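Local atomic coordinates of pectate lyase (Paenibacillus sp. 0602, PDB entry 5GT5), a protein that cleaves pectate by beta-elimination as a family 1 polysaccharide lyase, probably with calcium as cofactor, and probably also acts on partly methylated pectins. Residues L135-E140 against D147-D152; W151-L156 against N170-G175; A75-A80 against T89-I94; L81-L86 against N201-R206. The protein carries 1 engineered substitution. All coordinates share one frame; numbering follows the deposited sequence.

In the fold
The four contacts lie on and beside the parallel beta-helix characteristic of family 1 polysaccharide lyases. Interaction 3 opens first along the chain, its segments alternating with those of interaction 4, and pairs strands 74-76 and 92-97 at the border of a five-stranded sheet that also contains strand 154-157 of interaction 2. Interactions 1 and 2 share W151 and D152, their centres about 9 Å apart. Interaction 4 joins helices 84-89 and 203-212, and the loop it closes encloses interactions 1 and 2 in sequence. The centres of interactions 1 and 4 are about 12 Å apart. W151 touches residues of interactions 3 and 4 as well, so the probable calcium site at D152 and D174 is tied to the peripheral loops and helices through this side chain.

Interaction 1: L135-E140 against D147-D152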
loop_
_atom_site.group_PDB
_atom_site.type_symbol
_atom_site.label_atom_id
_atom_site.label_comp_id
_atom_site.label_asym_id
_atom_site.label_seq_id
_atom_site.Cartn_x
_atom_site.Cartn_y
_atom_site.Cartn_z
ATOM N N LEU A 135 7.517 -26.958 13.833
ATOM C CA LEU A 135 7.761 -26.823 12.399
ATOM C C LEU A 135 9.264 -26.943 12.119
ATOM O O LEU A 135 9.766 -26.371 11.136
ATOM C CB LEU A 135 7.199 -25.493 11.856
ATOM C CG LEU A 135 6.993 -25.438 10.331
ATOM C CD1 LEU A 135 5.914 -26.421 9.865
ATOM C CD2 LEU A 135 6.611 -24.044 9.899
ATOM N N TRP A 136 9.972 -27.709 12.958
ATOM C CA TRP A 136 11.395 -27.992 12.750
ATOM C C TRP A 136 11.612 -29.494 12.773
ATOM O O TRP A 136 10.950 -30.201 13.534
ATOM C CB TRP A 136 12.263 -27.324 13.830
ATOM C CG TRP A 136 13.753 -27.682 13.740
ATOM C CD1 TRP A 136 14.726 -27.015 13.034
ATOM C CD2 TRP A 136 14.398 -28.800 14.363
ATOM N NE1 TRP A 136 15.943 -27.652 13.199
ATOM C CE2 TRP A 136 15.770 -28.748 14.003
ATOM C CE3 TRP A 136 13.943 -29.844 15.196
ATOM C CZ2 TRP A 136 16.685 -29.704 14.447
ATOM C CZ3 TRP A 136 14.852 -30.784 15.647
ATOM C CH2 TRP A 136 16.195 -30.722 15.261
ATOM N N GLU A 137 12.544 -29.985 11.955
ATOM C CA GLU A 137 13.076 -31.349 12.079
ATOM C C GLU A 137 14.530 -31.319 11.669
ATOM O O GLU A 137 14.988 -30.367 11.067
ATOM C CB GLU A 137 12.268 -32.357 11.253
ATOM C CG GLU A 137 12.444 -32.187 9.739
ATOM C CD GLU A 137 11.794 -33.312 8.962
ATOM O OE1 GLU A 137 11.030 -34.110 9.575
ATOM O OE2 GLU A 137 12.045 -33.395 7.741
ATOM N N TRP A 138 15.253 -32.360 12.067
ATOM C CA TRP A 138 16.665 -32.522 11.749
ATOM C C TRP A 138 16.883 -32.691 10.242
ATOM O O TRP A 138 16.109 -33.354 9.552
ATOM C CB TRP A 138 17.144 -33.748 12.541
ATOM C CG TRP A 138 18.568 -34.197 12.279
ATOM C CD1 TRP A 138 18.971 -35.154 11.389
ATOM C CD2 TRP A 138 19.759 -33.733 12.944
ATOM N NE1 TRP A 138 20.338 -35.318 11.462
ATOM C CE2 TRP A 138 20.845 -34.463 12.408
ATOM C CE3 TRP A 138 20.004 -32.791 13.948
ATOM C CZ2 TRP A 138 22.169 -34.261 12.820
ATOM C CZ3 TRP A 138 21.334 -32.597 14.392
ATOM C CH2 TRP A 138 22.400 -33.327 13.812
ATOM N N ASP A 139 17.958 -32.096 9.746
ATOM C CA ASP A 139 18.261 -32.187 8.322
ATOM C C ASP A 139 19.375 -33.181 7.981
ATOM O O ASP A 139 20.565 -32.855 8.121
ATOM C CB ASP A 139 18.664 -30.822 7.791
ATOM C CG ASP A 139 19.138 -30.879 6.377
ATOM O OD1 ASP A 139 18.686 -31.773 5.602
ATOM O OD2 ASP A 139 20.008 -30.034 6.020
ATOM N N GLU A 140 18.992 -34.360 7.488
ATOM C CA GLU A 140 19.949 -35.244 6.836
ATOM C C GLU A 140 20.110 -34.948 5.347
ATOM O O GLU A 140 21.247 -34.986 4.823
ATOM C CB GLU A 140 19.534 -36.693 6.997
ATOM C CG GLU A 140 19.676 -37.217 8.422
ATOM C CD GLU A 140 21.112 -37.536 8.819
ATOM O OE1 GLU A 140 21.953 -37.848 7.920
ATOM O OE2 GLU A 140 21.415 -37.494 10.047
ATOM N N ASP A 147 18.100 -26.991 3.440
ATOM C CA ASP A 147 17.745 -26.453 2.123
ATOM C C ASP A 147 16.632 -27.202 1.416
ATOM O O ASP A 147 16.234 -26.798 0.325
ATOM C CB ASP A 147 19.010 -26.373 1.226
ATOM C CG ASP A 147 19.879 -25.131 1.511
ATOM O OD1 ASP A 147 19.347 -24.108 2.013
ATOM O OD2 ASP A 147 21.098 -25.188 1.216
ATOM N N LYS A 148 16.101 -28.265 2.019
ATOM C CA LYS A 148 15.096 -29.079 1.350
ATOM C C LYS A 148 13.653 -28.721 1.712
ATOM O O LYS A 148 12.851 -28.380 0.834
ATOM C CB LYS A 148 15.318 -30.572 1.594
ATOM C CG LYS A 148 14.410 -31.433 0.724
ATOM C CD LYS A 148 14.714 -32.893 0.868
ATOM C CE LYS A 148 13.913 -33.696 -0.148
ATOM N NZ LYS A 148 14.355 -33.362 -1.536
ATOM N N ASN A 149 13.320 -28.783 2.999
ATOM C CA ASN A 149 11.899 -28.734 3.370
ATOM C C ASN A 149 11.219 -27.396 3.096
ATOM O O ASN A 149 10.014 -27.346 2.787
ATOM C CB ASN A 149 11.711 -29.073 4.847
ATOM C CG ASN A 149 12.070 -30.509 5.168
ATOM O OD1 ASN A 149 12.813 -31.167 4.409
ATOM N ND2 ASN A 149 11.551 -31.006 6.290
ATOM N N ASP A 150 11.974 -26.317 3.244
ATOM C CA ASP A 150 11.464 -24.960 2.997
ATOM C C ASP A 150 10.271 -24.631 3.885
ATOM O O ASP A 150 9.338 -23.962 3.448
ATOM C CB ASP A 150 11.107 -24.751 1.512
ATOM C CG ASP A 150 12.297 -24.905 0.582
ATOM O OD1 ASP A 150 13.459 -24.689 0.999
ATOM O OD2 ASP A 150 12.066 -25.241 -0.594
ATOM N N TRP A 151 10.268 -25.129 5.123
ATOM C CA TRP A 151 9.213 -24.783 6.071
ATOM C C TRP A 151 9.540 -23.516 6.843
ATOM O O TRP A 151 10.574 -23.472 7.535
ATOM C CB TRP A 151 9.029 -25.897 7.107
ATOM C CG TRP A 151 8.685 -27.287 6.630
ATOM C CD1 TRP A 151 8.121 -27.674 5.429
ATOM C CD2 TRP A 151 8.869 -28.480 7.396
ATOM N NE1 TRP A 151 7.940 -29.050 5.421
ATOM C CE2 TRP A 151 8.403 -29.559 6.606
ATOM C CE3 TRP A 151 9.393 -28.743 8.667
ATOM C CZ2 TRP A 151 8.417 -30.881 7.069
ATOM C CZ3 TRP A 151 9.422 -30.052 9.119
ATOM C CH2 TRP A 151 8.960 -31.107 8.310
ATOM N N ASP A 152 8.690 -22.493 6.740
ATOM C CA ASP A 152 8.857 -21.220 7.440
ATOM C C ASP A 152 7.561 -20.937 8.156
ATOM O O ASP A 152 6.496 -21.285 7.636
ATOM C CB ASP A 152 9.112 -20.094 6.424
ATOM C CG ASP A 152 10.092 -20.503 5.344
ATOM O OD1 ASP A 152 11.292 -20.422 5.586
ATOM O OD2 ASP A 152 9.649 -20.895 4.241
HETATM O O HOH W 1 16.067 -31.869 5.057
#
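In the long loop that leaves the beta-helix after strand 131-133 and returns at strand 154-157, E137 and L135 meet N149 and W151 across a buried interface. The N149 amide donates from ND2 to E137 OE2 over 2.8 Å at 157°, reaching the oxygen from above the carboxylate plane. The first torsion of E137 (chi1 70°) sets CG between the backbone N and the carbonyl carbon, and the chain then runs extended to the amide. W151 crosses this glutamate at about a right angle, its CH2 lying 3.6 Å from CD of E137. The indole also brings CE3 to within 3.4 Å of L135 O, which approaches the ring at its edge, while the indole N-H is given to N78 O. Leucine packing closes the other end: CG of L135 lies 3.8 Å from CB of W151, and its CD2 sits 3.6 Å from D152 O. Beyond N149, E137 OE2 receives the backbone N-H of L81, and OE1 those of T82 and H83. With four N-H groups directed at one buried carboxylate, E137 is likely to remain ionised and ties the backbone of 81-83 to this loop.

Interaction 2: W151-L156 against N170-G175; sequences WDYITL and NKAYDG
D152 and G175 are joined by a bond in which the glycine N-H meets OD1 of the aspartate on its anti lone pair, 2.8 Å away and at 161°. Two backbone bonds flank it: D174 N donates to W151 O over 2.9 Å, and Y153 N to G175 O over 3.2 Å. The phenol of Y153 adds a weak bond, its OH lying 2.6 Å from K171 O, and N170 O comes up to the edge of the same ring. Chi1 of -76° sets CG of Y153 anti to its carbonyl carbon, and from there the ring extends to this loop, CE2 packing 3.7 Å from A172 CB. Other polar ends are met elsewhere: K171 NZ by S240 O and S242 O, Y173 OH by the backbone N-H groups of K148 and N149, and D174 OD1 by a salt bridge with K245. D152 and D174 run side by side, their OD1 and OD2 two acceptors that do not bond to each other; D174 has a second conformer, so their closeness is doubtful. A water donates to D152 OD2 (2.7 Å) and, in this conformer, to D174 OD2. An alanine in place of D152 would probably leave the G175 N-H without its acceptor and the probable calcium site short of a likely ligand. Such clustered aspartates, D178 among them, are consistent with the calcium-binding groove of pectate lyases, built on the parallel beta-helix.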
loop_
_atom_site.group_PDB
_atom_site.type_symbol
_atom_site.label_atom_id
_atom_site.label_comp_id
_atom_site.label_asym_id
_atom_site.label_seq_id
_atom_site.Cartn_x
_atom_site.Cartn_y
_atom_site.Cartn_z
ATOM N N TRP A 151 10.268 -25.129 5.123
ATOM C CA TRP A 151 9.213 -24.783 6.071
ATOM C C TRP A 151 9.540 -23.516 6.843
ATOM O O TRP A 151 10.574 -23.472 7.535
ATOM C CB TRP A 151 9.029 -25.897 7.107
ATOM C CG TRP A 151 8.685 -27.287 6.630
ATOM C CD1 TRP A 151 8.121 -27.674 5.429
ATOM C CD2 TRP A 151 8.869 -28.480 7.396
ATOM N NE1 TRP A 151 7.940 -29.050 5.421
ATOM C CE2 TRP A 151 8.403 -29.559 6.606
ATOM C CE3 TRP A 151 9.393 -28.743 8.667
ATOM C CZ2 TRP A 151 8.417 -30.881 7.069
ATOM C CZ3 TRP A 151 9.422 -30.052 9.119
ATOM C CH2 TRP A 151 8.960 -31.107 8.310
ATOM N N ASP A 152 8.690 -22.493 6.740
ATOM C CA ASP A 152 8.857 -21.220 7.440
ATOM C C ASP A 152 7.561 -20.937 8.156
ATOM O O ASP A 152 6.496 -21.285 7.636
ATOM C CB ASP A 152 9.112 -20.094 6.424
ATOM C CG ASP A 152 10.092 -20.503 5.344
ATOM O OD1 ASP A 152 11.292 -20.422 5.586
ATOM O OD2 ASP A 152 9.649 -20.895 4.241
ATOM N N TYR A 153 7.566 -20.315 9.332
ATOM C CA TYR A 153 6.285 -20.073 9.983
ATOM C C TYR A 153 5.407 -19.093 9.201
ATOM O O TYR A 153 4.234 -19.343 8.999
ATOM C CB TYR A 153 6.464 -19.578 11.412
ATOM C CG TYR A 153 6.847 -20.640 12.384
ATOM C CD1 TYR A 153 5.965 -21.699 12.654
ATOM C CD2 TYR A 153 8.033 -20.568 13.088
ATOM C CE1 TYR A 153 6.312 -22.672 13.575
ATOM C CE2 TYR A 153 8.381 -21.542 14.018
ATOM C CZ TYR A 153 7.501 -22.569 14.253
ATOM O OH TYR A 153 7.868 -23.545 15.164
ATOM N N ILE A 154 5.968 -17.959 8.806
ATOM C CA ILE A 154 5.196 -16.965 8.037
ATOM C C ILE A 154 6.080 -16.446 6.922
ATOM O O ILE A 154 7.239 -16.056 7.167
ATOM C CB ILE A 154 4.739 -15.780 8.902
ATOM C CG1 ILE A 154 3.846 -16.273 10.041
ATOM C CG2 ILE A 154 3.991 -14.748 8.048
ATOM C CD1 ILE A 154 3.425 -15.156 11.022
ATOM N N THR A 155 5.550 -16.447 5.699
ATOM C CA THR A 155 6.205 -15.842 4.527
ATOM C C THR A 155 5.243 -14.832 3.983
ATOM O O THR A 155 4.041 -15.121 3.800
ATOM C CB THR A 155 6.541 -16.870 3.459
ATOM O OG1 THR A 155 7.401 -17.872 4.040
ATOM C CG2 THR A 155 7.309 -16.255 2.328
ATOM N N LEU A 156 5.747 -13.637 3.724
ATOM C CA LEU A 156 4.944 -12.583 3.127
ATOM C C LEU A 156 5.443 -12.362 1.701
ATOM O O LEU A 156 6.636 -12.152 1.478
ATOM C CB LEU A 156 5.083 -11.300 3.929
ATOM C CG LEU A 156 4.940 -11.454 5.449
ATOM C CD1 LEU A 156 5.214 -10.114 6.108
ATOM C CD2 LEU A 156 3.551 -11.951 5.805
ATOM N N ASN A 170 8.881 -20.526 17.807
ATOM C CA ASN A 170 9.840 -21.512 18.298
ATOM C C ASN A 170 10.750 -21.944 17.147
ATOM O O ASN A 170 10.882 -21.206 16.177
ATOM C CB ASN A 170 9.074 -22.688 18.911
ATOM C CG ASN A 170 8.325 -22.303 20.170
ATOM O OD1 ASN A 170 8.890 -22.363 21.279
ATOM N ND2 ASN A 170 7.054 -21.918 20.025
ATOM N N LYS A 171 11.325 -23.136 17.187
ATOM C CA LYS A 171 12.237 -23.550 16.122
ATOM C C LYS A 171 11.492 -23.752 14.812
ATOM O O LYS A 171 10.361 -24.261 14.779
ATOM C CB LYS A 171 12.912 -24.877 16.499
ATOM C CG LYS A 171 13.960 -24.783 17.592
ATOM C CD LYS A 171 15.329 -24.671 17.017
ATOM C CE LYS A 171 15.807 -26.009 16.380
ATOM N NZ LYS A 171 17.073 -25.617 15.684
ATOM N N ALA A 172 12.134 -23.370 13.717
ATOM C CA ALA A 172 11.641 -23.695 12.390
ATOM C C ALA A 172 12.774 -24.265 11.561
ATOM O O ALA A 172 13.934 -23.881 11.716
ATOM C CB ALA A 172 11.060 -22.443 11.686
ATOM N N TYR A 173 12.412 -25.162 10.656
ATOM C CA TYR A 173 13.362 -25.741 9.728
ATOM C C TYR A 173 14.113 -24.654 8.973
ATOM O O TYR A 173 15.348 -24.689 8.897
ATOM C CB TYR A 173 12.628 -26.698 8.780
ATOM C CG TYR A 173 13.486 -27.424 7.773
ATOM C CD1 TYR A 173 13.906 -26.775 6.616
ATOM C CD2 TYR A 173 13.880 -28.750 7.969
ATOM C CE1 TYR A 173 14.690 -27.414 5.668
ATOM C CE2 TYR A 173 14.642 -29.420 6.989
ATOM C CZ TYR A 173 15.061 -28.734 5.862
ATOM O OH TYR A 173 15.799 -29.359 4.887
ATOM N N ASP A 174 13.373 -23.703 8.413
ATOM C CA ASP A 174 13.973 -22.579 7.696
ATOM C C ASP A 174 13.691 -21.293 8.472
ATOM O O ASP A 174 14.132 -21.146 9.609
ATOM C CB ASP A 174 13.423 -22.572 6.250
ATOM C CG ASP A 174 14.200 -21.710 5.280
ATOM O OD1 ASP A 174 15.260 -21.166 5.628
ATOM O OD2 ASP A 174 13.753 -21.642 4.105
ATOM N N GLY A 175 12.949 -20.364 7.899
ATOM C CA GLY A 175 12.798 -19.060 8.534
ATOM C C GLY A 175 11.620 -18.909 9.477
ATOM O O GLY A 175 10.660 -19.698 9.488
HETATM O O HOH W 2 11.636 -21.561 2.578
#

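Interaction 3: A75-A80 against T89-I94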
loop_
_atom_site.group_PDB
_atom_site.type_symbol
_atom_site.label_atom_id
_atom_site.label_comp_id
_atom_site.label_asym_id
_atom_site.label_seq_id
_atom_site.Cartn_x
_atom_site.Cartn_y
_atom_site.Cartn_z
ATOM N N ALA A 75 -2.623 -26.844 1.662
ATOM C CA ALA A 75 -2.003 -27.789 0.747
ATOM C C ALA A 75 -0.987 -28.591 1.529
ATOM O O ALA A 75 -0.519 -28.148 2.579
ATOM C CB ALA A 75 -1.318 -27.072 -0.374
ATOM N N LYS A 76 -0.637 -29.756 1.014
ATOM C CA LYS A 76 0.436 -30.539 1.629
ATOM C C LYS A 76 1.771 -29.824 1.396
ATOM O O LYS A 76 2.075 -29.404 0.275
ATOM C CB LYS A 76 0.500 -31.946 1.018
ATOM C CG LYS A 76 1.451 -32.867 1.765
ATOM C CD LYS A 76 1.596 -34.230 1.080
ATOM C CE LYS A 76 2.445 -34.106 -0.192
ATOM N NZ LYS A 76 3.890 -33.716 0.024
ATOM N N HIS A 77 2.546 -29.657 2.468
ATOM C CA HIS A 77 3.893 -29.094 2.338
ATOM C C HIS A 77 4.899 -30.193 1.978
ATOM O O HIS A 77 4.525 -31.367 1.864
ATOM C CB HIS A 77 4.297 -28.450 3.671
ATOM C CG HIS A 77 5.149 -27.221 3.522
ATOM N ND1 HIS A 77 6.154 -27.101 2.575
ATOM C CD2 HIS A 77 5.132 -26.050 4.199
ATOM C CE1 HIS A 77 6.713 -25.914 2.687
ATOM N NE2 HIS A 77 6.109 -25.253 3.660
ATOM N N ASN A 78 6.163 -29.828 1.788
ATOM C CA ASN A 78 7.172 -30.845 1.623
ATOM C C ASN A 78 7.186 -31.780 2.822
ATOM O O ASN A 78 7.014 -31.347 3.982
ATOM C CB ASN A 78 8.535 -30.186 1.441
ATOM C CG ASN A 78 8.610 -29.374 0.170
ATOM O OD1 ASN A 78 8.218 -29.855 -0.901
ATOM N ND2 ASN A 78 9.109 -28.141 0.264
ATOM N N ASP A 79 7.385 -33.060 2.537
ATOM C CA ASP A 79 7.248 -34.115 3.530
ATOM C C ASP A 79 8.213 -33.988 4.692
ATOM O O ASP A 79 9.370 -33.604 4.504
ATOM C CB ASP A 79 7.520 -35.466 2.863
ATOM C CG ASP A 79 6.374 -35.931 1.989
ATOM O OD1 ASP A 79 5.272 -35.340 2.055
ATOM O OD2 ASP A 79 6.592 -36.897 1.232
ATOM N N ALA A 80 7.734 -34.344 5.876
ATOM C CA ALA A 80 8.624 -34.549 7.000
ATOM C C ALA A 80 9.414 -35.821 6.712
ATOM O O ALA A 80 8.841 -36.868 6.354
ATOM C CB ALA A 80 7.815 -34.670 8.292
ATOM N N THR A 89 1.981 -36.589 11.731
ATOM C CA THR A 89 1.022 -35.508 11.538
ATOM C C THR A 89 0.996 -34.916 10.139
ATOM O O THR A 89 -0.036 -34.368 9.719
ATOM C CB THR A 89 1.268 -34.351 12.503
ATOM O OG1 THR A 89 2.558 -33.775 12.229
ATOM C CG2 THR A 89 1.223 -34.819 13.919
ATOM N N GLY A 90 2.124 -34.993 9.440
ATOM C CA GLY A 90 2.326 -34.265 8.206
ATOM C C GLY A 90 2.482 -32.789 8.521
ATOM O O GLY A 90 2.418 -32.356 9.680
ATOM N N VAL A 91 2.675 -32.018 7.464
ATOM C CA VAL A 91 2.889 -30.572 7.558
ATOM C C VAL A 91 2.109 -29.938 6.409
ATOM O O VAL A 91 2.175 -30.395 5.272
ATOM C CB VAL A 91 4.399 -30.230 7.457
ATOM C CG1 VAL A 91 4.623 -28.737 7.413
ATOM C CG2 VAL A 91 5.176 -30.846 8.631
ATOM N N SER A 92 1.362 -28.891 6.717
ATOM C CA SER A 92 0.590 -28.171 5.701
ATOM C C SER A 92 1.204 -26.826 5.385
ATOM O O SER A 92 2.029 -26.292 6.154
ATOM C CB SER A 92 -0.835 -27.923 6.195
ATOM O OG SER A 92 -1.528 -29.157 6.421
ATOM N N LYS A 93 0.825 -26.293 4.230
ATOM C CA LYS A 93 1.074 -24.896 3.892
ATOM C C LYS A 93 -0.278 -24.236 3.689
ATOM O O LYS A 93 -1.087 -24.707 2.892
ATOM C CB LYS A 93 1.902 -24.760 2.619
ATOM C CG LYS A 93 2.203 -23.307 2.316
ATOM C CD LYS A 93 2.949 -23.126 1.003
ATOM C CE LYS A 93 4.414 -23.392 1.200
ATOM N NZ LYS A 93 5.181 -23.108 -0.061
ATOM N N ILE A 94 -0.525 -23.156 4.432
ATOM C CA ILE A 94 -1.807 -22.450 4.378
ATOM C C ILE A 94 -1.572 -21.114 3.719
ATOM O O ILE A 94 -0.792 -20.296 4.221
ATOM C CB ILE A 94 -2.380 -22.252 5.779
ATOM C CG1 ILE A 94 -2.543 -23.607 6.503
ATOM C CG2 ILE A 94 -3.692 -21.514 5.664
ATOM C CD1 ILE A 94 -2.708 -23.515 7.990
#
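A75 and K93 form an antiparallel hydrogen-bonded pair, with K93 N donating to A75 O over 2.8 Å at 170° and A75 N returning a bond to K93 O at 2.9 Å. The ladder goes one step further, past the non-hydrogen-bonded pair of K76 and S92, to H77 N, which donates to V91 O over 2.9 Å. Where the chain then leaves the strand, K76 NZ reaches forward to D79 OD1 in a salt bridge and also donates to H77 O. The imidazole of H77 is held in turn by its own neighbour: N78 N donates to ND1 nearly in the ring plane, at 2.8 Å, which limits rotation of the ring. Over one of its faces lies K93, CE standing 3.9 Å from the ring centroid in a CH-pi contact. That methylene gets there because the lysine chain bends at its third torsion (chi3 -81°). S92 O approaches the ring at its edge, while CB of H77 packs 3.8 Å from V91 CG1. W151 meets the same imidazole edge-to-face. Strand 74-76 thus pairs antiparallel with 92-97 as the outermost strand of a sheet whose other pairings are parallel, as in the parallel beta-helix of this family.

Interaction 4: L81-L86 against N201-R206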
loop_
_atom_site.group_PDB
_atom_site.type_symbol
_atom_site.label_atom_id
_atom_site.label_comp_id
_atom_site.label_asym_id
_atom_site.label_seq_id
_atom_site.Cartn_x
_atom_site.Cartn_y
_atom_site.Cartn_z
ATOM N N LEU A 81 10.733 -35.716 6.844
ATOM C CA LEU A 81 11.646 -36.835 6.592
ATOM C C LEU A 81 12.238 -37.446 7.843
ATOM O O LEU A 81 12.745 -38.571 7.780
ATOM C CB LEU A 81 12.808 -36.362 5.715
ATOM C CG LEU A 81 12.382 -35.622 4.445
ATOM C CD1 LEU A 81 13.561 -35.034 3.652
ATOM C CD2 LEU A 81 11.541 -36.567 3.585
ATOM N N THR A 82 12.218 -36.722 8.965
ATOM C CA THR A 82 12.986 -37.166 10.150
ATOM C C THR A 82 12.302 -37.049 11.508
ATOM O O THR A 82 12.544 -37.873 12.380
ATOM C CB THR A 82 14.334 -36.405 10.277
ATOM O OG1 THR A 82 14.036 -34.992 10.279
ATOM C CG2 THR A 82 15.305 -36.757 9.125
ATOM N N HIS A 83 11.455 -36.047 11.726
ATOM C CA HIS A 83 10.883 -35.908 13.064
ATOM C C HIS A 83 9.782 -36.946 13.276
ATOM O O HIS A 83 8.846 -37.004 12.472
ATOM C CB HIS A 83 10.338 -34.503 13.348
ATOM C CG HIS A 83 10.208 -34.207 14.806
ATOM N ND1 HIS A 83 9.309 -34.867 15.630
ATOM C CD2 HIS A 83 10.899 -33.358 15.598
ATOM C CE1 HIS A 83 9.453 -34.418 16.865
ATOM N NE2 HIS A 83 10.420 -33.509 16.875
ATOM N N PRO A 84 9.899 -37.755 14.337
ATOM C CA PRO A 84 8.896 -38.821 14.512
ATOM C C PRO A 84 7.446 -38.310 14.613
ATOM O O PRO A 84 6.532 -38.980 14.137
ATOM C CB PRO A 84 9.337 -39.502 15.815
ATOM C CG PRO A 84 10.172 -38.498 16.544
ATOM C CD PRO A 84 10.887 -37.726 15.432
ATOM N N VAL A 85 7.242 -37.132 15.192
ATOM C CA VAL A 85 5.890 -36.600 15.324
ATOM C C VAL A 85 5.394 -36.131 13.968
ATOM O O VAL A 85 4.279 -36.440 13.574
ATOM C CB VAL A 85 5.834 -35.467 16.350
ATOM C CG1 VAL A 85 4.475 -34.783 16.337
ATOM C CG2 VAL A 85 6.147 -35.996 17.759
ATOM N N LEU A 86 6.225 -35.372 13.258
ATOM C CA LEU A 86 5.810 -34.785 11.993
ATOM C C LEU A 86 5.604 -35.837 10.916
ATOM O O LEU A 86 4.806 -35.635 9.997
ATOM C CB LEU A 86 6.803 -33.693 11.558
ATOM C CG LEU A 86 6.961 -32.530 12.535
ATOM C CD1 LEU A 86 7.924 -31.497 11.935
ATOM C CD2 LEU A 86 5.606 -31.876 12.767
ATOM N N ASN A 201 11.809 -33.639 27.493
ATOM C CA ASN A 201 10.814 -33.912 26.451
ATOM C C ASN A 201 10.659 -32.758 25.479
ATOM O O ASN A 201 9.621 -32.606 24.832
ATOM C CB ASN A 201 9.432 -34.266 27.021
ATOM C CG ASN A 201 8.606 -35.087 26.044
ATOM O OD1 ASN A 201 9.137 -35.969 25.328
ATOM N ND2 ASN A 201 7.291 -34.822 26.012
ATOM N N SER A 202 11.704 -31.954 25.329
ATOM C CA SER A 202 11.604 -30.867 24.358
ATOM C C SER A 202 11.472 -31.399 22.938
ATOM O O SER A 202 11.802 -32.551 22.621
ATOM C CB SER A 202 12.803 -29.917 24.460
ATOM O OG SER A 202 13.952 -30.480 23.822
ATOM N N TRP A 203 11.011 -30.525 22.058
ATOM C CA TRP A 203 10.844 -30.898 20.657
ATOM C C TRP A 203 12.126 -31.408 20.005
ATOM O O TRP A 203 12.132 -32.411 19.263
ATOM C CB TRP A 203 10.313 -29.686 19.885
ATOM C CG TRP A 203 9.941 -29.974 18.447
ATOM C CD1 TRP A 203 10.613 -29.562 17.325
ATOM C CD2 TRP A 203 8.807 -30.723 17.983
ATOM N NE1 TRP A 203 9.966 -30.008 16.198
ATOM C CE2 TRP A 203 8.868 -30.743 16.572
ATOM C CE3 TRP A 203 7.777 -31.413 18.631
ATOM C CZ2 TRP A 203 7.910 -31.389 15.783
ATOM C CZ3 TRP A 203 6.825 -32.059 17.852
ATOM C CH2 TRP A 203 6.892 -32.040 16.441
ATOM N N VAL A 204 13.219 -30.699 20.279
ATOM C CA VAL A 204 14.518 -31.110 19.775
ATOM C C VAL A 204 14.986 -32.421 20.441
ATOM O O VAL A 204 15.509 -33.300 19.767
ATOM C CB VAL A 204 15.563 -30.006 19.935
ATOM C CG1 VAL A 204 16.966 -30.546 19.622
ATOM C CG2 VAL A 204 15.240 -28.847 19.017
ATOM N N THR A 205 14.758 -32.572 21.737
ATOM C CA THR A 205 15.167 -33.810 22.399
ATOM C C THR A 205 14.418 -35.028 21.847
ATOM O O THR A 205 15.019 -36.090 21.642
ATOM C CB THR A 205 14.948 -33.687 23.898
ATOM O OG1 THR A 205 15.791 -32.642 24.391
ATOM C CG2 THR A 205 15.287 -35.020 24.623
ATOM N N ARG A 206 13.123 -34.861 21.570
ATOM C CA ARG A 206 12.369 -35.937 20.944
ATOM C C ARG A 206 12.937 -36.321 19.588
ATOM O O ARG A 206 13.054 -37.500 19.266
ATOM C CB ARG A 206 10.893 -35.602 20.819
ATOM C CG ARG A 206 10.126 -35.899 22.097
ATOM C CD ARG A 206 8.685 -35.399 22.027
ATOM N NE ARG A 206 8.653 -34.019 22.459
ATOM C CZ ARG A 206 7.629 -33.189 22.260
ATOM N NH1 ARG A 206 6.535 -33.619 21.628
ATOM N NH2 ARG A 206 7.708 -31.927 22.690
#
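The H83 ring is gripped at both nitrogens: NE2 donates to W203 O over 3.1 Å at 158°, and ND1 accepts V85 N, which approaches in the ring plane as the N-cap bond of helix 84-89. With one nitrogen giving and the other receiving, the ring's rotation is fixed. Chi1 of -159° puts CG of H83 anti to the backbone N, and the imidazole beyond it forms an offset stack on the six-membered ring of W203, with centroids 3.7 Å apart and planes at 13°. NE2 stands 3.2 Å from CE2 of W203, over the indole face. V85 CB lies 3.6 Å from CH2 of W203, and L86 CG meets CZ2 at the ring edge, 3.6 Å away. The R206 guanidinium has one face over W203 CE3, and its NE donates to N201 O. An alanine in place of W203 would probably open a gap between V85, L86 and the imidazole and leave W136 O without the indole N-H that it accepts. The start of helix 203-212 thus packs against the start of helix 84-89, with Q207 of the former touching H83 and P84, and L86 reaching W151 in the loop before strand 154-157.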